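Long-range contacts in lysozyme (Meretrix lusoria, PDB 4PJ2), which hydrolyses the beta-1,4 glycosidic linkages of bacterial peptidoglycan and of chitin, lysing Gram-positive bacteria: residues Ala90-Asn94 with Thr105-Trp109; Tyr37-Lys41 with Ala65-Val69; Cys13-Met17 with Leu112-Cys118; Tyr76-Cys82 with Pro97-Lys101; Cys10-Ile14 with Cys86-Ala90. The contacts are given in a common frame with arbitrary orientation. Numbering follows the deposited sequence.

Contact 1. Residues Ala90-Asn94 with Thr105-Trp109; sequences AREHN and TIGYW
Residues A90-N94 are a turn of helix 86-95, closed by the bond from N94 N to A90 O (3.0 Å). T105 (phi/psi -103/-1) leads into the first turn of helix 106-112, where W109 N bonds T105 O at 3.2 Å. R91 and T105 set the register, CA to CA 5.5 Å. One hydrogen bond crosses: R91 NE donates to T105 OG1 at 2.8 Å, nearly linear (174°). The m, t, p course of R91 chi1 to chi3 brings NE there, and the p rotamer of T105 turns OG1 to meet it. T105 OG1 also bonds G99 O, and R91 NH2 bonds K102 O. This helix pair belongs to the alpha-helical part of the glycosyl hydrolase 22 fold and adjoins the cleft: H93 is a substrate-binding residue, N94 is probably another, and the hydroxyl of Y108 (chi1 t) bonds E18, the predicted proton donor. In this complex the side-chain OD1 and ND2 of N94 bond Y89 and S86 of the inhibitor chain. N94 CB sits over the Y108 face in a CH-pi contact, 3.5 Å from the centroid and 5° off the normal. The small A90 touches two rings, CB 4.0 Å from Y108 CE1 and from W109 CE3. The aliphatic stem of R91 adds its CG, 3.9 Å from W109 CB, while I106 CG1 lies over the guanidinium, 3.6 Å from R91 NH2.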
# COMPACT_ATOMS: atom_id res chain seq x y z
N ALA D 90 5.38 -6.55 -14.20
CA ALA D 90 6.44 -5.89 -13.44
C ALA D 90 5.91 -4.68 -12.67
O ALA D 90 6.27 -4.46 -11.50
CB ALA D 90 7.60 -5.49 -14.38
N ARG D 91 5.11 -3.86 -13.34
CA ARG D 91 4.57 -2.66 -12.71
C ARG D 91 3.56 -2.98 -11.58
O ARG D 91 3.51 -2.28 -10.59
CB ARG D 91 4.01 -1.68 -13.74
CG ARG D 91 5.09 -1.10 -14.66
CD ARG D 91 4.55 -0.15 -15.71
NE ARG D 91 3.96 1.06 -15.14
CZ ARG D 91 3.21 1.92 -15.82
NH1 ARG D 91 2.93 1.72 -17.10
NH2 ARG D 91 2.70 2.97 -15.19
N GLU D 92 2.79 -4.06 -11.73
CA GLU D 92 1.95 -4.56 -10.64
C GLU D 92 2.80 -5.03 -9.48
O GLU D 92 2.51 -4.78 -8.33
CB GLU D 92 1.08 -5.73 -11.11
CG GLU D 92 0.05 -5.37 -12.17
CD GLU D 92 -1.07 -4.56 -11.62
OE1 GLU D 92 -2.07 -5.18 -11.18
OE2 GLU D 92 -0.98 -3.33 -11.66
N HIS D 93 3.87 -5.73 -9.81
CA HIS D 93 4.71 -6.24 -8.76
C HIS D 93 5.32 -5.12 -7.92
O HIS D 93 5.36 -5.22 -6.70
CB HIS D 93 5.82 -7.10 -9.33
CG HIS D 93 6.54 -7.83 -8.26
ND1 HIS D 93 5.95 -8.85 -7.56
CD2 HIS D 93 7.76 -7.63 -7.71
CE1 HIS D 93 6.79 -9.28 -6.63
NE2 HIS D 93 7.89 -8.55 -6.70
N ASN D 94 5.75 -4.06 -8.59
CA ASN D 94 6.38 -2.93 -7.92
C ASN D 94 5.37 -2.00 -7.25
O ASN D 94 5.67 -1.42 -6.22
CB ASN D 94 7.20 -2.15 -8.96
CG ASN D 94 7.98 -1.00 -8.35
OD1 ASN D 94 7.85 0.14 -8.78
ND2 ASN D 94 8.76 -1.29 -7.34
N THR D 105 5.68 3.62 -10.95
CA THR D 105 6.32 2.37 -11.37
C THR D 105 6.96 2.46 -12.77
O THR D 105 7.49 1.48 -13.26
CB THR D 105 5.28 1.22 -11.41
OG1 THR D 105 4.28 1.54 -12.38
CG2 THR D 105 4.66 1.00 -10.03
N ILE D 106 6.85 3.62 -13.43
CA ILE D 106 7.40 3.78 -14.79
C ILE D 106 8.92 3.65 -14.80
O ILE D 106 9.46 2.98 -15.67
CB ILE D 106 6.99 5.14 -15.42
CG1 ILE D 106 5.50 5.13 -15.74
CG2 ILE D 106 7.81 5.44 -16.70
CD1 ILE D 106 4.96 6.47 -16.18
N GLY D 107 9.60 4.29 -13.85
CA GLY D 107 11.04 4.19 -13.77
C GLY D 107 11.47 2.76 -13.52
O GLY D 107 12.42 2.27 -14.14
N TYR D 108 10.73 2.06 -12.66
CA TYR D 108 11.02 0.66 -12.36
C TYR D 108 11.04 -0.17 -13.65
O TYR D 108 11.96 -0.95 -13.88
CB TYR D 108 9.95 0.10 -11.40
CG TYR D 108 10.10 -1.36 -11.03
CD1 TYR D 108 9.50 -2.36 -11.81
CD2 TYR D 108 10.75 -1.74 -9.88
CE1 TYR D 108 9.60 -3.68 -11.46
CE2 TYR D 108 10.85 -3.07 -9.52
CZ TYR D 108 10.26 -4.04 -10.33
OH TYR D 108 10.32 -5.37 -9.98
N TRP D 109 10.00 -0.02 -14.48
CA TRP D 109 9.91 -0.74 -15.74
C TRP D 109 11.02 -0.32 -16.72
O TRP D 109 11.61 -1.16 -17.39
CB TRP D 109 8.53 -0.52 -16.37
CG TRP D 109 8.41 -1.05 -17.77
CD1 TRP D 109 8.06 -0.33 -18.87
CD2 TRP D 109 8.62 -2.40 -18.21
NE1 TRP D 109 8.04 -1.15 -19.98
CE2 TRP D 109 8.38 -2.42 -19.60
CE3 TRP D 109 8.98 -3.59 -17.57
CZ2 TRP D 109 8.49 -3.59 -20.36
CZ3 TRP D 109 9.09 -4.74 -18.33
CH2 TRP D 109 8.85 -4.73 -19.71

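Contact 2. Residues Tyr37-Lys41 with Ala65-Val69; sequences YFQIK and ASLCV
A G1 beta bulge, in which Q39 and I40 both face C35, shapes residues Y37-K41 at the edge of the three-stranded antiparallel sheet of this lysozyme, and the bulge region packs on helix 62-76. Q39 takes the positive phi/psi of 53/60; I40 then returns to extended angles (-92/133). Residues A65-V69 form a regular helical turn, with V69 N bonded to A65 O at 3.0 Å. The CA atoms of F38 and A65, 6.7 Å apart, set the register. F38 and I40, both chi1 m, are the two bumps entering the helix surface. The flat ring of F38 settles into a hollow floored by small groups: its CD1 is 3.8 Å from A65 CB and its CE1 3.8 Å from S66 CB. V69 CG2 covers one ring face in a CH-pi contact, 4.2 Å from the centroid and 26° off the normal. A65 suits the floor because a larger side chain would meet both intruders. C68, whose sulfur is in a disulfide with C48, borders the second hollow, which receives the tip of I40. Beyond the interface, F38 O accepts a hydrogen bond from the substrate-binding H93, and K41, another substrate-binding residue, is hydrogen-bonded through NZ to the inhibitor chain. I40 CD1 reaches A65 O at 3.6 Å, A65 CB and C68 SG at 4.0 Å each, and V69 CG2 at 4.4 Å.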
# COMPACT_ATOMS: atom_id res chain seq x y z
N TYR D 37 13.53 -13.47 -2.83
CA TYR D 37 13.82 -13.33 -4.25
C TYR D 37 13.05 -12.21 -4.93
O TYR D 37 13.59 -11.51 -5.79
CB TYR D 37 13.47 -14.63 -4.99
CG TYR D 37 14.36 -15.81 -4.67
CD1 TYR D 37 14.05 -16.69 -3.64
CD2 TYR D 37 15.50 -16.06 -5.42
CE1 TYR D 37 14.86 -17.78 -3.36
CE2 TYR D 37 16.32 -17.14 -5.15
CZ TYR D 37 15.99 -17.99 -4.12
OH TYR D 37 16.79 -19.07 -3.85
N PHE D 38 11.76 -12.08 -4.59
CA PHE D 38 10.87 -11.13 -5.26
C PHE D 38 10.50 -9.96 -4.35
O PHE D 38 9.68 -9.12 -4.73
CB PHE D 38 9.61 -11.84 -5.77
CG PHE D 38 9.88 -12.75 -6.94
CD1 PHE D 38 10.23 -14.08 -6.73
CD2 PHE D 38 9.84 -12.26 -8.23
CE1 PHE D 38 10.48 -14.91 -7.82
CE2 PHE D 38 10.10 -13.08 -9.31
CZ PHE D 38 10.43 -14.40 -9.11
N GLN D 39 11.10 -9.88 -3.16
CA GLN D 39 10.84 -8.79 -2.22
C GLN D 39 9.33 -8.62 -1.96
O GLN D 39 8.75 -7.56 -2.18
CB GLN D 39 11.48 -7.50 -2.73
CG GLN D 39 13.00 -7.54 -2.66
CD GLN D 39 13.49 -7.52 -1.23
OE1 GLN D 39 13.46 -6.48 -0.57
NE2 GLN D 39 13.89 -8.68 -0.73
N ILE D 40 8.75 -9.70 -1.46
CA ILE D 40 7.32 -9.80 -1.18
C ILE D 40 7.05 -9.38 0.26
O ILE D 40 7.76 -9.82 1.18
CB ILE D 40 6.85 -11.26 -1.41
CG1 ILE D 40 6.81 -11.55 -2.91
CG2 ILE D 40 5.48 -11.51 -0.78
CD1 ILE D 40 6.63 -13.03 -3.24
N LYS D 41 6.05 -8.53 0.45
CA LYS D 41 5.62 -8.15 1.79
C LYS D 41 4.41 -8.97 2.21
O LYS D 41 3.80 -9.68 1.41
CB LYS D 41 5.30 -6.65 1.84
CG LYS D 41 6.52 -5.80 1.54
CD LYS D 41 6.26 -4.31 1.66
CE LYS D 41 5.26 -3.87 0.60
NZ LYS D 41 5.17 -2.41 0.46
N ALA D 65 7.71 -18.32 -3.90
CA ALA D 65 7.65 -16.87 -4.12
C ALA D 65 7.12 -16.56 -5.51
O ALA D 65 6.27 -15.69 -5.68
CB ALA D 65 9.01 -16.22 -3.89
N SER D 66 7.62 -17.27 -6.52
CA SER D 66 7.15 -17.03 -7.88
C SER D 66 5.70 -17.49 -8.08
O SER D 66 4.97 -16.88 -8.85
CB SER D 66 8.08 -17.65 -8.93
OG SER D 66 8.15 -19.07 -8.86
N LEU D 67 5.28 -18.54 -7.37
CA LEU D 67 3.88 -18.95 -7.38
C LEU D 67 3.03 -17.81 -6.83
O LEU D 67 1.95 -17.51 -7.35
CB LEU D 67 3.65 -20.20 -6.53
CG LEU D 67 2.19 -20.66 -6.43
CD1 LEU D 67 1.60 -20.96 -7.80
CD2 LEU D 67 2.05 -21.86 -5.51
N CYS D 68 3.52 -17.18 -5.78
CA CYS D 68 2.82 -16.05 -5.20
C CYS D 68 2.66 -14.93 -6.23
O CYS D 68 1.57 -14.39 -6.39
CB CYS D 68 3.57 -15.58 -3.96
SG CYS D 68 2.78 -14.20 -3.08
N VAL D 69 3.73 -14.61 -6.95
CA VAL D 69 3.67 -13.61 -8.00
C VAL D 69 2.66 -14.01 -9.07
O VAL D 69 1.83 -13.20 -9.48
CB VAL D 69 5.05 -13.37 -8.64
CG1 VAL D 69 4.95 -12.38 -9.79
CG2 VAL D 69 6.03 -12.86 -7.60

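Contact 3. Residues Cys13-Met17 with Leu112-Cys118; sequences CICKM and LQKISGC
L112 lies against three residues of helix 8-19: its CD2 is 3.9 Å from C13 CB, and its CD1 is 4.0 Å from I14 CG1 and 4.1 Å from M17 CB. Residues C13-M17 are regular helix, with M17 N bonded to C13 O at 2.9 Å. The facing segment, L112-C118, makes a type I turn L112-I115 and a type II turn I115-C118, closed by I115 N to L112 O (3.1 Å) and C118 N to I115 O (2.9 Å). G117, at phi/psi 93/4, suits a position where a CB would jam against the preceding carbonyl. CA pairs M17-L112 (5.8 Å) and C13-C118 (6.0 Å) set the register. A disulfide staples the C-terminal turns to this helix of the I-type lysozyme fold: C13 SG and C118 SG are 2.0 Å apart, chi3 -101°, both chi1 m. Between the disulfide and L112, I115 (m, t) sends CD1 to within 3.6 Å of M17 N and 3.9 Å of M17 CB. At the solvent-exposed side the aliphatic stem of K16 covers I115, CD to CG2 3.9 Å.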
# COMPACT_ATOMS: atom_id res chain seq x y z
N CYS D 13 13.46 -11.53 -15.05
CA CYS D 13 13.81 -10.12 -15.04
C CYS D 13 13.33 -9.43 -13.77
O CYS D 13 14.06 -8.62 -13.19
CB CYS D 13 13.27 -9.43 -16.30
SG CYS D 13 14.12 -9.96 -17.82
N ILE D 14 12.12 -9.74 -13.31
CA ILE D 14 11.64 -9.17 -12.07
C ILE D 14 12.51 -9.63 -10.91
O ILE D 14 12.85 -8.85 -10.03
CB ILE D 14 10.16 -9.53 -11.80
CG1 ILE D 14 9.28 -8.91 -12.89
CG2 ILE D 14 9.75 -9.05 -10.40
CD1 ILE D 14 7.81 -9.37 -12.88
N CYS D 15 12.85 -10.91 -10.90
CA CYS D 15 13.72 -11.46 -9.87
C CYS D 15 15.06 -10.71 -9.85
O CYS D 15 15.50 -10.25 -8.81
CB CYS D 15 13.89 -12.96 -10.11
SG CYS D 15 14.51 -13.91 -8.72
N LYS D 16 15.67 -10.54 -11.01
CA LYS D 16 16.94 -9.82 -11.09
C LYS D 16 16.80 -8.38 -10.61
O LYS D 16 17.64 -7.86 -9.88
CB LYS D 16 17.48 -9.86 -12.52
CG LYS D 16 18.00 -11.23 -12.92
CD LYS D 16 18.48 -11.28 -14.36
CE LYS D 16 18.94 -12.70 -14.73
NZ LYS D 16 19.56 -12.79 -16.09
N MET D 17 15.70 -7.74 -10.99
CA MET D 17 15.43 -6.37 -10.58
C MET D 17 15.34 -6.24 -9.07
O MET D 17 15.88 -5.30 -8.49
CB MET D 17 14.10 -5.91 -11.20
CG MET D 17 13.73 -4.45 -10.96
SD MET D 17 15.03 -3.34 -11.60
CE MET D 17 14.17 -1.78 -11.35
N LEU D 112 14.20 -1.89 -15.30
CA LEU D 112 14.23 -3.35 -15.35
C LEU D 112 14.69 -3.82 -16.74
O LEU D 112 15.43 -4.79 -16.86
CB LEU D 112 12.85 -3.93 -15.00
CG LEU D 112 12.61 -5.42 -15.25
CD1 LEU D 112 11.50 -5.91 -14.32
CD2 LEU D 112 12.20 -5.74 -16.69
N GLN D 113 14.27 -3.10 -17.77
CA GLN D 113 14.64 -3.43 -19.15
C GLN D 113 16.08 -3.14 -19.53
O GLN D 113 16.51 -3.55 -20.62
CB GLN D 113 13.77 -2.66 -20.14
CG GLN D 113 12.32 -3.03 -20.11
CD GLN D 113 11.53 -2.15 -21.02
OE1 GLN D 113 11.36 -2.45 -22.20
NE2 GLN D 113 11.06 -1.02 -20.50
N LYS D 114 16.83 -2.49 -18.63
CA LYS D 114 18.26 -2.30 -18.81
C LYS D 114 19.06 -3.51 -18.31
O LYS D 114 20.25 -3.63 -18.63
CB LYS D 114 18.71 -1.04 -18.06
CG LYS D 114 17.90 0.20 -18.40
CD LYS D 114 18.51 1.38 -17.72
CE LYS D 114 17.52 2.44 -17.35
NZ LYS D 114 18.22 3.75 -17.17
N ILE D 115 18.45 -4.39 -17.54
CA ILE D 115 19.14 -5.59 -17.08
C ILE D 115 19.47 -6.50 -18.28
O ILE D 115 18.62 -6.72 -19.15
CB ILE D 115 18.27 -6.36 -16.08
CG1 ILE D 115 17.98 -5.47 -14.87
CG2 ILE D 115 18.95 -7.68 -15.69
CD1 ILE D 115 17.04 -6.08 -13.83
N SER D 116 20.69 -7.01 -18.35
CA SER D 116 21.09 -7.85 -19.47
C SER D 116 20.08 -8.97 -19.78
O SER D 116 19.78 -9.82 -18.94
CB SER D 116 22.47 -8.43 -19.20
OG SER D 116 23.35 -7.39 -18.80
N GLY D 117 19.55 -8.94 -21.00
CA GLY D 117 18.64 -9.96 -21.49
C GLY D 117 17.17 -9.63 -21.25
O GLY D 117 16.30 -10.45 -21.57
N CYS D 118 16.89 -8.44 -20.72
CA CYS D 118 15.53 -8.05 -20.36
C CYS D 118 14.96 -6.92 -21.21
O CYS D 118 13.84 -6.49 -20.96
CB CYS D 118 15.47 -7.61 -18.88
SG CYS D 118 15.84 -8.88 -17.76

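Contact 4. Residues Tyr76-Cys82 with Pro97-Lys101; sequences YAKWAGC and PRGCK
At the apolar centre P97 turns its CB-CG edge onto one face of the Y76 ring, its own ring tilted to it: P97 CG stands 3.6 Å from the centroid, 5° off the ring normal, a CH-pi contact, and P97 CB is 3.6 Å from Y76 CD1. Proline suits this place because its CB and CG methylenes are held by the closed ring and present C-H bonds to the aromatic face; Y76 takes chi1 m. Beside it A80 points its CB to P97 O at 3.1 Å and C100 SG at 4.4 Å, where only a small side chain fits so close to the backbone. Residues 77-80 keep helical angles without regular helical bonding, and across from them the backbone makes a 3-10 turn through C100 and K101. CA pairs set the register: Y76-P97 5.4 Å, A80-R98 5.6 Å and C82-C100 5.8 Å. The disulfide C82 SG-C100 SG (2.0 Å, chi3 -83°, chi1 m for C82 and p for C100) joins the loops on either side of helix 86-95, a covalent clasp in this disulfide-rich I-type lysozyme. E92 of that helix bonds C100 N, and Y76 OH bonds the substrate-binding D47. Just before C82, G81 has phi/psi 84/19, where a CB would strike the preceding carbonyl and also crowd K101 CE. K101, m, m, t, t, stretches along this loop, with CE 3.3 Å from A80 O. At the polar edge, its NZ donates a hydrogen bond to G81 O at 3.0 Å.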
# COMPACT_ATOMS: atom_id res chain seq x y z
N TYR D 76 -5.10 -9.80 -9.87
CA TYR D 76 -5.21 -8.36 -10.04
C TYR D 76 -4.99 -7.80 -11.44
O TYR D 76 -5.56 -6.77 -11.78
CB TYR D 76 -4.27 -7.65 -9.08
CG TYR D 76 -4.67 -7.70 -7.64
CD1 TYR D 76 -5.89 -7.20 -7.23
CD2 TYR D 76 -3.80 -8.21 -6.68
CE1 TYR D 76 -6.23 -7.19 -5.90
CE2 TYR D 76 -4.15 -8.21 -5.34
CZ TYR D 76 -5.37 -7.70 -4.96
OH TYR D 76 -5.79 -7.62 -3.65
N ALA D 77 -4.10 -8.39 -12.23
CA ALA D 77 -3.59 -7.68 -13.39
C ALA D 77 -4.67 -7.39 -14.44
O ALA D 77 -4.82 -6.27 -14.90
CB ALA D 77 -2.43 -8.45 -14.01
N LYS D 78 -5.41 -8.41 -14.84
CA LYS D 78 -6.43 -8.21 -15.86
C LYS D 78 -7.41 -7.12 -15.46
O LYS D 78 -7.74 -6.23 -16.24
CB LYS D 78 -7.20 -9.51 -16.10
CG LYS D 78 -8.30 -9.35 -17.11
CD LYS D 78 -8.97 -10.69 -17.41
CE LYS D 78 -9.98 -10.61 -18.54
NZ LYS D 78 -9.28 -10.37 -19.85
N TRP D 79 -7.86 -7.20 -14.22
CA TRP D 79 -8.98 -6.39 -13.74
C TRP D 79 -8.58 -4.94 -13.51
O TRP D 79 -9.43 -4.06 -13.44
CB TRP D 79 -9.57 -7.04 -12.49
CG TRP D 79 -9.83 -8.50 -12.77
CD1 TRP D 79 -9.16 -9.57 -12.27
CD2 TRP D 79 -10.80 -9.02 -13.67
NE1 TRP D 79 -9.65 -10.73 -12.80
CE2 TRP D 79 -10.67 -10.42 -13.66
CE3 TRP D 79 -11.76 -8.44 -14.48
CZ2 TRP D 79 -11.48 -11.25 -14.43
CZ3 TRP D 79 -12.55 -9.26 -15.26
CH2 TRP D 79 -12.40 -10.64 -15.22
N ALA D 80 -7.28 -4.70 -13.40
CA ALA D 80 -6.76 -3.34 -13.30
C ALA D 80 -6.61 -2.68 -14.68
O ALA D 80 -6.28 -1.50 -14.76
CB ALA D 80 -5.41 -3.35 -12.59
N GLY D 81 -6.83 -3.43 -15.75
CA GLY D 81 -6.62 -2.94 -17.10
C GLY D 81 -5.18 -3.04 -17.58
O GLY D 81 -4.78 -2.37 -18.52
N CYS D 82 -4.41 -3.89 -16.92
CA CYS D 82 -3.00 -4.02 -17.26
C CYS D 82 -2.80 -4.81 -18.52
O CYS D 82 -3.54 -5.75 -18.81
CB CYS D 82 -2.20 -4.73 -16.18
SG CYS D 82 -2.26 -3.99 -14.57
N PRO D 97 -1.91 -3.54 -6.86
CA PRO D 97 -2.96 -3.96 -7.80
C PRO D 97 -3.20 -3.02 -8.96
O PRO D 97 -3.69 -3.50 -9.98
CB PRO D 97 -4.19 -4.04 -6.90
CG PRO D 97 -3.62 -4.44 -5.60
CD PRO D 97 -2.38 -3.59 -5.47
N ARG D 98 -2.89 -1.74 -8.83
CA ARG D 98 -3.03 -0.78 -9.92
C ARG D 98 -1.67 -0.20 -10.33
O ARG D 98 -1.61 0.85 -10.96
CB ARG D 98 -3.96 0.36 -9.52
CG ARG D 98 -5.38 -0.09 -9.23
CD ARG D 98 -6.35 1.08 -9.28
NE ARG D 98 -6.49 1.65 -10.62
CZ ARG D 98 -5.95 2.81 -11.03
NH1 ARG D 98 -5.22 3.55 -10.21
NH2 ARG D 98 -6.16 3.22 -12.28
N GLY D 99 -0.59 -0.88 -9.97
CA GLY D 99 0.75 -0.40 -10.28
C GLY D 99 0.96 -0.08 -11.75
O GLY D 99 1.65 0.88 -12.10
N CYS D 100 0.38 -0.88 -12.63
CA CYS D 100 0.51 -0.68 -14.06
C CYS D 100 -0.15 0.61 -14.55
O CYS D 100 0.03 1.00 -15.70
CB CYS D 100 -0.05 -1.89 -14.81
SG CYS D 100 -1.83 -2.00 -14.77
N LYS D 101 -0.92 1.27 -13.69
CA LYS D 101 -1.56 2.54 -14.03
C LYS D 101 -0.96 3.74 -13.30
O LYS D 101 -1.45 4.86 -13.44
CB LYS D 101 -3.05 2.47 -13.73
CG LYS D 101 -3.78 1.37 -14.47
CD LYS D 101 -3.64 1.51 -15.97
CE LYS D 101 -4.45 0.45 -16.69
NZ LYS D 101 -4.22 0.51 -18.16

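Contact 5. Residues Cys10-Ile14 with Cys86-Ala90; sequences CLSCI and CEGFA
C86, in the first turn of helix 86-95, makes the covalent link: its SG joins C10 SG at 2.1 Å with chi3 79°, both cysteines having chi1 t. Their CA atoms are 5.4 Å apart. Both segments are regular helix, with I14 N to C10 O at 2.9 Å and A90 N to C86 O at 2.7 Å; their axes approach to 10.2 Å and cross at -43°, the two helices running roughly the same way. F89 directs its CB toward the disulfide, 4.3 Å from C10 SG, but its ring (chi1 m) leads off to I5, V6 and M73. At A90, one turn after C86, the methyl leaves space for the longer I14 (m, t), whose CD1 lies 3.8 Å from A90 CA and CG1 4.1 Å from A90 CB. The second CA pair, I14-A90, is 6.3 Å apart. Here a disulfide and apolar packing join two helices in the buried core of an I-type lysozyme, the one that carries E18, the predicted proton donor, and the one that carries the substrate-binding H93.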
# COMPACT_ATOMS: atom_id res chain seq x y z
N CYS D 10 10.00 -13.04 -17.99
CA CYS D 10 9.54 -11.88 -17.24
C CYS D 10 9.81 -12.07 -15.76
O CYS D 10 10.34 -11.17 -15.10
CB CYS D 10 8.05 -11.67 -17.46
SG CYS D 10 7.33 -10.32 -16.46
N LEU D 11 9.50 -13.25 -15.25
CA LEU D 11 9.78 -13.56 -13.85
C LEU D 11 11.26 -13.44 -13.54
O LEU D 11 11.64 -12.90 -12.52
CB LEU D 11 9.25 -14.94 -13.47
CG LEU D 11 7.72 -15.05 -13.31
CD1 LEU D 11 7.31 -16.48 -13.07
CD2 LEU D 11 7.20 -14.20 -12.16
N SER D 12 12.11 -13.94 -14.43
CA SER D 12 13.55 -13.83 -14.24
C SER D 12 13.98 -12.36 -14.15
O SER D 12 14.78 -11.98 -13.28
CB SER D 12 14.26 -14.55 -15.39
OG SER D 12 15.68 -14.40 -15.31
N CYS D 13 13.46 -11.53 -15.05
CA CYS D 13 13.81 -10.12 -15.04
C CYS D 13 13.33 -9.43 -13.77
O CYS D 13 14.06 -8.62 -13.19
CB CYS D 13 13.27 -9.43 -16.30
SG CYS D 13 14.12 -9.96 -17.82
N ILE D 14 12.12 -9.74 -13.31
CA ILE D 14 11.64 -9.17 -12.07
C ILE D 14 12.51 -9.63 -10.91
O ILE D 14 12.85 -8.85 -10.03
CB ILE D 14 10.16 -9.53 -11.80
CG1 ILE D 14 9.28 -8.91 -12.89
CG2 ILE D 14 9.75 -9.05 -10.40
CD1 ILE D 14 7.81 -9.37 -12.88
N CYS D 86 5.00 -8.52 -19.54
CA CYS D 86 5.88 -8.13 -18.45
C CYS D 86 5.76 -6.66 -18.06
O CYS D 86 5.83 -6.36 -16.88
CB CYS D 86 7.33 -8.51 -18.77
SG CYS D 86 8.33 -8.69 -17.26
N GLU D 87 5.54 -5.76 -19.02
CA GLU D 87 5.39 -4.35 -18.66
C GLU D 87 4.31 -4.21 -17.60
O GLU D 87 4.49 -3.52 -16.60
CB GLU D 87 5.04 -3.45 -19.85
CG GLU D 87 4.83 -1.99 -19.39
CD GLU D 87 4.30 -1.05 -20.46
OE1 GLU D 87 3.87 -1.52 -21.53
OE2 GLU D 87 4.29 0.18 -20.19
N GLY D 88 3.18 -4.89 -17.80
CA GLY D 88 2.10 -4.86 -16.84
C GLY D 88 2.45 -5.56 -15.54
O GLY D 88 2.29 -5.00 -14.45
N PHE D 89 2.94 -6.79 -15.65
CA PHE D 89 3.19 -7.61 -14.47
C PHE D 89 4.28 -7.01 -13.58
O PHE D 89 4.17 -7.03 -12.36
CB PHE D 89 3.55 -9.04 -14.84
CG PHE D 89 2.48 -9.77 -15.63
CD1 PHE D 89 2.83 -10.51 -16.76
CD2 PHE D 89 1.14 -9.76 -15.24
CE1 PHE D 89 1.86 -11.19 -17.49
CE2 PHE D 89 0.16 -10.46 -15.99
CZ PHE D 89 0.54 -11.17 -17.10
N ALA D 90 5.38 -6.55 -14.20
CA ALA D 90 6.44 -5.89 -13.44
C ALA D 90 5.91 -4.68 -12.67
O ALA D 90 6.27 -4.46 -11.50
CB ALA D 90 7.60 -5.49 -14.38

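From the N terminus, helix 8-19 opens two loops: contact 5 closes the first at 86-90, and contact 3, starting from the same helix and sharing C13 and I14, closes the longer one at 112-118. Contact 2 forms next, nested inside both, joining the sheet edge to helix 62-76. Contact 4 then opens at 76-82 and crosses contact 5, whose closing helix lies between its segments. It also crosses contact 1, which runs from that helix to helix 106-112 and is nested within contact 3. Helix 86-95 thus serves contacts 1 and 5, and H93 NE2 reaches F38 O of contact 2, linking the helices to the sheet side.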